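Local coordinates for putative carbohydrate-active enzyme (PDB 5WH8), which probably hydrolyses O-glycosidic bonds of cellulose, as a family 5 glycoside hydrolase domain cut from a longer, multi-modular cellulase, at residues K161-R172 with D197-M205. Residues are numbered along the deposited sequence; the frame is centred on the assembly and turned at random.
Sequences KEYAEAVIPVIR and DPLSYDNVM. With EDO (1,2-ethanediol), chain C.
Tyr201 lays one face of its ring against Ile168, whose CG2 stands 3.6 Å from the ring centroid, almost on the ring normal, in a CH-pi contact. From CB outward, Tyr201 CB lies 4.0 Å from Arg172 NH1; its CD2 then meets Ile168 CD1, and its OH ends against Pro169 CG and Glu165 CA on the helix surface. With chi1 at -71°, Ile168 CG2 lies opposite the backbone N and over the ring, while CG1 carries CD1 on to Leu199 CD1. Both Leu199 methyls pack on Ala164 CB, and CD2 also meets Lys161 CG. In this (beta/alpha)8 barrel, helix 157-172 follows strand 142-145, and the loop 197-203 leads into strand 204-211, two strands further round. At the C-terminal end of the helix, Arg172 NH1 donates to Asp202 O at 2.7 Å, close to the guanidinium plane, and NH2 adds weak bonds to Asp202 O and Asn203 O; NH2 is also bonded to Lys178 O. Toward the other end, Lys161 crosses Asp197 at about a right angle and bends at its tip (chi4 -82°), where NZ forms a salt bridge with Glu165 OE2 at 2.8 Å. A water donates to that same oxygen and accepts from Ser200 N.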
ATOM      1  N   LYS A 161      -2.630 -12.277 -14.146  1.00 11.56           N
ATOM      2  CA  LYS A 161      -2.474 -11.443 -15.344  1.00 12.83           C
ATOM      3  C   LYS A 161      -3.825 -11.261 -16.058  1.00 13.07           C
ATOM      4  O   LYS A 161      -4.130 -10.165 -16.533  1.00 13.87           O
ATOM      5  CB  LYS A 161      -1.413 -12.056 -16.284  1.00 13.94           C
ATOM      6  CG  LYS A 161      -1.022 -11.217 -17.476  1.00 16.45           C
ATOM      7  CD  LYS A 161       0.212 -11.801 -18.147  1.00 15.28           C
ATOM      8  CE  LYS A 161       0.740 -10.928 -19.268  1.00 23.87           C
ATOM      9  NZ  LYS A 161      -0.010 -11.141 -20.514  1.00 29.92           N
ATOM     10  N   GLU A 162      -4.650 -12.306 -16.101  1.00 12.47           N
ATOM     11  CA  GLU A 162      -5.968 -12.179 -16.711  1.00 13.23           C
ATOM     12  C   GLU A 162      -6.882 -11.250 -15.904  1.00 12.67           C
ATOM     13  O   GLU A 162      -7.627 -10.466 -16.478  1.00 13.00           O
ATOM     14  CB  GLU A 162      -6.610 -13.561 -16.893  1.00 14.69           C
ATOM     15  CG  GLU A 162      -5.903 -14.321 -18.027  1.00 24.53           C
ATOM     16  CD  GLU A 162      -6.500 -15.682 -18.352  1.00 29.23           C
ATOM     17  OE1 GLU A 162      -6.941 -16.403 -17.436  1.00 24.73           O
ATOM     18  OE2 GLU A 162      -6.506 -16.033 -19.552  1.00 31.64           O
ATOM     19  N   TYR A 163      -6.802 -11.319 -14.577  1.00 11.36           N
ATOM     20  CA  TYR A 163      -7.515 -10.365 -13.725  1.00 12.48           C
ATOM     21  C   TYR A 163      -7.085  -8.937 -14.036  1.00 12.62           C
ATOM     22  O   TYR A 163      -7.922  -8.056 -14.218  1.00 12.67           O
ATOM     23  CB  TYR A 163      -7.275 -10.679 -12.234  1.00 10.29           C
ATOM     24  CG  TYR A 163      -7.771  -9.596 -11.275  1.00 10.81           C
ATOM     25  CD1 TYR A 163      -9.104  -9.522 -10.924  1.00 11.58           C
ATOM     26  CD2 TYR A 163      -6.904  -8.633 -10.760  1.00 11.75           C
ATOM     27  CE1 TYR A 163      -9.567  -8.546 -10.062  1.00 10.03           C
ATOM     28  CE2 TYR A 163      -7.360  -7.639  -9.900  1.00 11.62           C
ATOM     29  CZ  TYR A 163      -8.691  -7.600  -9.565  1.00 10.69           C
ATOM     30  OH  TYR A 163      -9.193  -6.628  -8.726  1.00 11.92           O
ATOM     31  N   ALA A 164      -5.775  -8.713 -14.073  1.00 10.25           N
ATOM     32  CA  ALA A 164      -5.239  -7.377 -14.314  1.00 11.82           C
ATOM     33  C   ALA A 164      -5.635  -6.861 -15.700  1.00 14.45           C
ATOM     34  O   ALA A 164      -5.890  -5.671 -15.879  1.00 13.78           O
ATOM     35  CB  ALA A 164      -3.725  -7.381 -14.167  1.00 14.76           C
ATOM     36  N   GLU A 165      -5.666  -7.750 -16.687  1.00 11.89           N
ATOM     37  CA  GLU A 165      -6.034  -7.340 -18.039  1.00 16.04           C
ATOM     38  C   GLU A 165      -7.543  -7.054 -18.156  1.00 17.16           C
ATOM     39  O   GLU A 165      -7.980  -6.431 -19.136  1.00 15.23           O
ATOM     40  CB  GLU A 165      -5.547  -8.402 -19.036  1.00 14.66           C
ATOM     41  CG  GLU A 165      -4.025  -8.362 -19.188  1.00 14.75           C
ATOM     42  CD  GLU A 165      -3.425  -9.473 -20.027  1.00 21.82           C
ATOM     43  OE1 GLU A 165      -4.125 -10.458 -20.348  1.00 25.17           O
ATOM     44  OE2 GLU A 165      -2.222  -9.358 -20.344  1.00 24.13           O
ATOM     45  N   ALA A 166      -8.325  -7.469 -17.156  1.00 14.13           N
ATOM     46  CA  ALA A 166      -9.749  -7.086 -17.040  1.00 13.46           C
ATOM     47  C   ALA A 166      -9.927  -5.730 -16.350  1.00 19.37           C
ATOM     48  O   ALA A 166     -10.720  -4.886 -16.791  1.00 19.52           O
ATOM     49  CB  ALA A 166     -10.546  -8.176 -16.278  1.00 15.53           C
ATOM     50  N   VAL A 167      -9.196  -5.514 -15.265  1.00 14.06           N
ATOM     51  CA  VAL A 167      -9.360  -4.300 -14.463  1.00 11.38           C
ATOM     52  C   VAL A 167      -8.584  -3.081 -14.999  1.00 11.99           C
ATOM     53  O   VAL A 167      -9.079  -1.957 -14.925  1.00 13.59           O
ATOM     54  CB  VAL A 167      -8.942  -4.585 -12.969  1.00 13.79           C
ATOM     55  CG1 VAL A 167      -8.834  -3.317 -12.163  1.00 24.07           C
ATOM     56  CG2 VAL A 167      -9.932  -5.580 -12.313  1.00 15.80           C
ATOM     57  N   ILE A 168      -7.366  -3.266 -15.499  1.00 12.86           N
ATOM     58  CA  ILE A 168      -6.544  -2.113 -15.862  1.00 13.40           C
ATOM     59  C   ILE A 168      -7.184  -1.297 -16.999  1.00 12.50           C
ATOM     60  O   ILE A 168      -7.164  -0.068 -16.940  1.00 12.86           O
ATOM     61  CB  ILE A 168      -5.100  -2.533 -16.205  1.00 14.40           C
ATOM     62  CG1 ILE A 168      -4.393  -2.954 -14.895  1.00 12.72           C
ATOM     63  CG2 ILE A 168      -4.330  -1.389 -16.894  1.00 15.25           C
ATOM     64  CD1 ILE A 168      -3.010  -3.504 -15.096  1.00 14.58           C
ATOM     65  N   PRO A 169      -7.778  -1.958 -18.012  1.00 13.75           N
ATOM     66  CA  PRO A 169      -8.432  -1.115 -19.030  1.00 14.40           C
ATOM     67  C   PRO A 169      -9.592  -0.270 -18.490  1.00 14.14           C
ATOM     68  O   PRO A 169      -9.871   0.820 -19.010  1.00 15.99           O
ATOM     69  CB  PRO A 169      -8.934  -2.143 -20.059  1.00 14.11           C
ATOM     70  CG  PRO A 169      -7.985  -3.301 -19.911  1.00 20.57           C
ATOM     71  CD  PRO A 169      -7.727  -3.373 -18.413  1.00 15.09           C
ATOM     72  N   VAL A 170     -10.274  -0.773 -17.475  1.00 13.05           N
ATOM     73  CA  VAL A 170     -11.379  -0.054 -16.844  1.00 12.41           C
ATOM     74  C   VAL A 170     -10.846   1.173 -16.103  1.00 13.59           C
ATOM     75  O   VAL A 170     -11.456   2.245 -16.122  1.00 14.02           O
ATOM     76  CB  VAL A 170     -12.146  -0.975 -15.885  1.00 16.10           C
ATOM     77  CG1 VAL A 170     -13.158  -0.207 -15.056  1.00 21.47           C
ATOM     78  CG2 VAL A 170     -12.833  -2.104 -16.666  1.00 18.41           C
ATOM     79  N   ILE A 171      -9.701   1.013 -15.457  1.00 12.28           N
ATOM     80  CA  ILE A 171      -9.062   2.139 -14.783  1.00 11.82           C
ATOM     81  C   ILE A 171      -8.516   3.165 -15.796  1.00 14.07           C
ATOM     82  O   ILE A 171      -8.741   4.367 -15.670  1.00 12.70           O
ATOM     83  CB  ILE A 171      -7.918   1.632 -13.860  1.00 12.57           C
ATOM     84  CG1 ILE A 171      -8.520   0.881 -12.665  1.00 13.78           C
ATOM     85  CG2 ILE A 171      -7.009   2.797 -13.421  1.00 13.00           C
ATOM     86  CD1 ILE A 171      -7.448   0.235 -11.753  1.00 13.01           C
ATOM     87  N   ARG A 172      -7.811   2.679 -16.808  1.00 13.39           N
ATOM     88  CA  ARG A 172      -7.067   3.554 -17.709  1.00 13.09           C
ATOM     89  C   ARG A 172      -7.980   4.322 -18.668  1.00 15.01           C
ATOM     90  O   ARG A 172      -7.591   5.377 -19.159  1.00 16.01           O
ATOM     91  CB  ARG A 172      -6.025   2.734 -18.481  1.00 16.41           C
ATOM     92  CG  ARG A 172      -4.855   2.248 -17.605  1.00 18.04           C
ATOM     93  CD  ARG A 172      -3.907   3.408 -17.304  1.00 17.00           C
ATOM     94  NE  ARG A 172      -2.988   3.247 -16.167  1.00 22.07           N
ATOM     95  CZ  ARG A 172      -1.775   2.717 -16.235  1.00 20.12           C
ATOM     96  NH1 ARG A 172      -1.313   2.197 -17.374  1.00 22.36           N
ATOM     97  NH2 ARG A 172      -1.040   2.656 -15.135  1.00 13.07           N
ATOM     98  N   ASP A 197       6.563 -13.017 -17.721  1.00 15.18           N
ATOM     99  CA  ASP A 197       5.507 -12.639 -18.653  1.00 18.12           C
ATOM    100  C   ASP A 197       4.821 -11.377 -18.144  1.00 14.74           C
ATOM    101  O   ASP A 197       3.671 -11.425 -17.743  1.00 14.42           O
ATOM    102  CB  ASP A 197       4.500 -13.785 -18.794  1.00 16.46           C
ATOM    103  CG  ASP A 197       3.476 -13.559 -19.903  1.00 21.59           C
ATOM    104  OD1 ASP A 197       3.692 -12.717 -20.804  1.00 22.92           O
ATOM    105  OD2 ASP A 197       2.443 -14.259 -19.878  1.00 27.10           O
ATOM    106  N   PRO A 198       5.535 -10.237 -18.145  1.00 14.88           N
ATOM    107  CA  PRO A 198       4.960  -9.037 -17.524  1.00 15.71           C
ATOM    108  C   PRO A 198       3.805  -8.418 -18.292  1.00 16.31           C
ATOM    109  O   PRO A 198       3.616  -8.672 -19.492  1.00 16.24           O
ATOM    110  CB  PRO A 198       6.144  -8.057 -17.459  1.00 18.24           C
ATOM    111  CG  PRO A 198       7.165  -8.580 -18.373  1.00 20.84           C
ATOM    112  CD  PRO A 198       6.935 -10.055 -18.555  1.00 16.24           C
ATOM    113  N   LEU A 199       3.026  -7.609 -17.577  1.00 15.44           N
ATOM    114  CA  LEU A 199       1.962  -6.798 -18.184  1.00 14.48           C
ATOM    115  C   LEU A 199       2.521  -5.793 -19.201  1.00 15.51           C
ATOM    116  O   LEU A 199       3.633  -5.284 -19.033  1.00 16.17           O
ATOM    117  CB  LEU A 199       1.180  -6.048 -17.097  1.00 15.35           C
ATOM    118  CG  LEU A 199       0.420  -6.930 -16.118  1.00 17.21           C
ATOM    119  CD1 LEU A 199       0.095  -6.158 -14.830  1.00 18.30           C
ATOM    120  CD2 LEU A 199      -0.850  -7.407 -16.800  1.00 18.33           C
ATOM    121  N   SER A 200       1.757  -5.506 -20.256  1.00 16.14           N
ATOM    122  CA  SER A 200       2.247  -4.592 -21.310  1.00 17.51           C
ATOM    123  C   SER A 200       1.891  -3.114 -21.112  1.00 29.21           C
ATOM    124  O   SER A 200       2.163  -2.282 -21.978  1.00 40.09           O
ATOM    125  CB  SER A 200       1.724  -5.043 -22.681  1.00 20.87           C
ATOM    126  OG  SER A 200       2.264  -6.312 -22.991  1.00 29.66           O
ATOM    127  N   TYR A 201       1.304  -2.779 -19.974  1.00 19.40           N
ATOM    128  CA  TYR A 201       0.865  -1.415 -19.700  1.00 14.08           C
ATOM    129  C   TYR A 201       1.989  -0.574 -19.100  1.00 18.00           C
ATOM    130  O   TYR A 201       2.869  -1.113 -18.435  1.00 18.65           O
ATOM    131  CB  TYR A 201      -0.320  -1.425 -18.723  1.00 16.69           C
ATOM    132  CG  TYR A 201      -1.480  -2.286 -19.153  1.00 17.14           C
ATOM    133  CD1 TYR A 201      -2.367  -1.854 -20.124  1.00 21.06           C
ATOM    134  CD2 TYR A 201      -1.693  -3.534 -18.577  1.00 22.42           C
ATOM    135  CE1 TYR A 201      -3.438  -2.650 -20.518  1.00 27.73           C
ATOM    136  CE2 TYR A 201      -2.750  -4.321 -18.953  1.00 24.58           C
ATOM    137  CZ  TYR A 201      -3.615  -3.887 -19.933  1.00 26.03           C
ATOM    138  OH  TYR A 201      -4.671  -4.700 -20.300  1.00 26.86           O
ATOM    139  N   ASP A 202       1.934   0.743 -19.311  1.00 17.64           N
ATOM    140  CA  ASP A 202       2.839   1.696 -18.659  1.00 18.69           C
ATOM    141  C   ASP A 202       2.451   1.955 -17.190  1.00 14.53           C
ATOM    142  O   ASP A 202       1.297   1.754 -16.795  1.00 14.90           O
ATOM    143  CB  ASP A 202       2.832   3.054 -19.389  1.00 24.92           C
ATOM    144  CG  ASP A 202       3.288   2.967 -20.833  1.00 41.51           C
ATOM    145  OD1 ASP A 202       4.203   2.171 -21.141  1.00 33.79           O
ATOM    146  OD2 ASP A 202       2.734   3.731 -21.660  1.00 40.85           O
ATOM    147  N   ASN A 203       3.405   2.477 -16.418  1.00 15.27           N
ATOM    148  CA  ASN A 203       3.169   2.928 -15.033  1.00 12.77           C
ATOM    149  C   ASN A 203       2.548   1.814 -14.197  1.00 11.86           C
ATOM    150  O   ASN A 203       1.557   2.021 -13.493  1.00 13.85           O
ATOM    151  CB  ASN A 203       2.295   4.191 -15.004  1.00 14.84           C
ATOM    152  CG  ASN A 203       3.072   5.435 -15.325  1.00 26.42           C
ATOM    153  OD1 ASN A 203       4.251   5.548 -14.989  1.00 23.27           O
ATOM    154  ND2 ASN A 203       2.429   6.370 -16.012  1.00 24.82           N
ATOM    155  N   VAL A 204       3.164   0.638 -14.271  1.00 10.66           N
ATOM    156  CA  VAL A 204       2.772  -0.506 -13.450  1.00 12.03           C
ATOM    157  C   VAL A 204       3.940  -0.946 -12.566  1.00 12.79           C
ATOM    158  O   VAL A 204       5.091  -1.048 -13.015  1.00 13.91           O
ATOM    159  CB  VAL A 204       2.287  -1.709 -14.313  1.00 12.61           C
ATOM    160  CG1 VAL A 204       2.035  -2.951 -13.461  1.00 16.79           C
ATOM    161  CG2 VAL A 204       1.026  -1.331 -15.072  1.00 14.34           C
ATOM    162  N   MET A 205       3.623  -1.206 -11.298  1.00  8.89           N
ATOM    163  CA  MET A 205       4.562  -1.776 -10.338  1.00 10.73           C
ATOM    164  C   MET A 205       3.987  -3.095  -9.817  1.00 13.01           C
ATOM    165  O   MET A 205       2.796  -3.352  -9.980  1.00  9.67           O
ATOM    166  CB  MET A 205       4.827  -0.804  -9.167  1.00  9.89           C
ATOM    167  CG  MET A 205       5.336   0.555  -9.654  1.00 12.89           C
ATOM    168  SD  MET A 205       5.647   1.735  -8.315  1.00 11.30           S
ATOM    169  CE  MET A 205       7.185   1.103  -7.684  1.00 14.30           C
TER
HETATM  170  C1  EDO C 402       8.683  -1.805 -15.238  1.00 21.23           C
HETATM  171  O1  EDO C 402       8.344  -0.413 -15.184  1.00 25.33           O
HETATM  172  C2  EDO C 402       7.470  -2.619 -14.814  1.00 21.83           C
HETATM  173  O2  EDO C 402       7.356  -2.627 -13.384  1.00 13.37           O
HETATM  174  O   HOH W   1      -0.522  -7.275 -20.812  1.00 27.74           O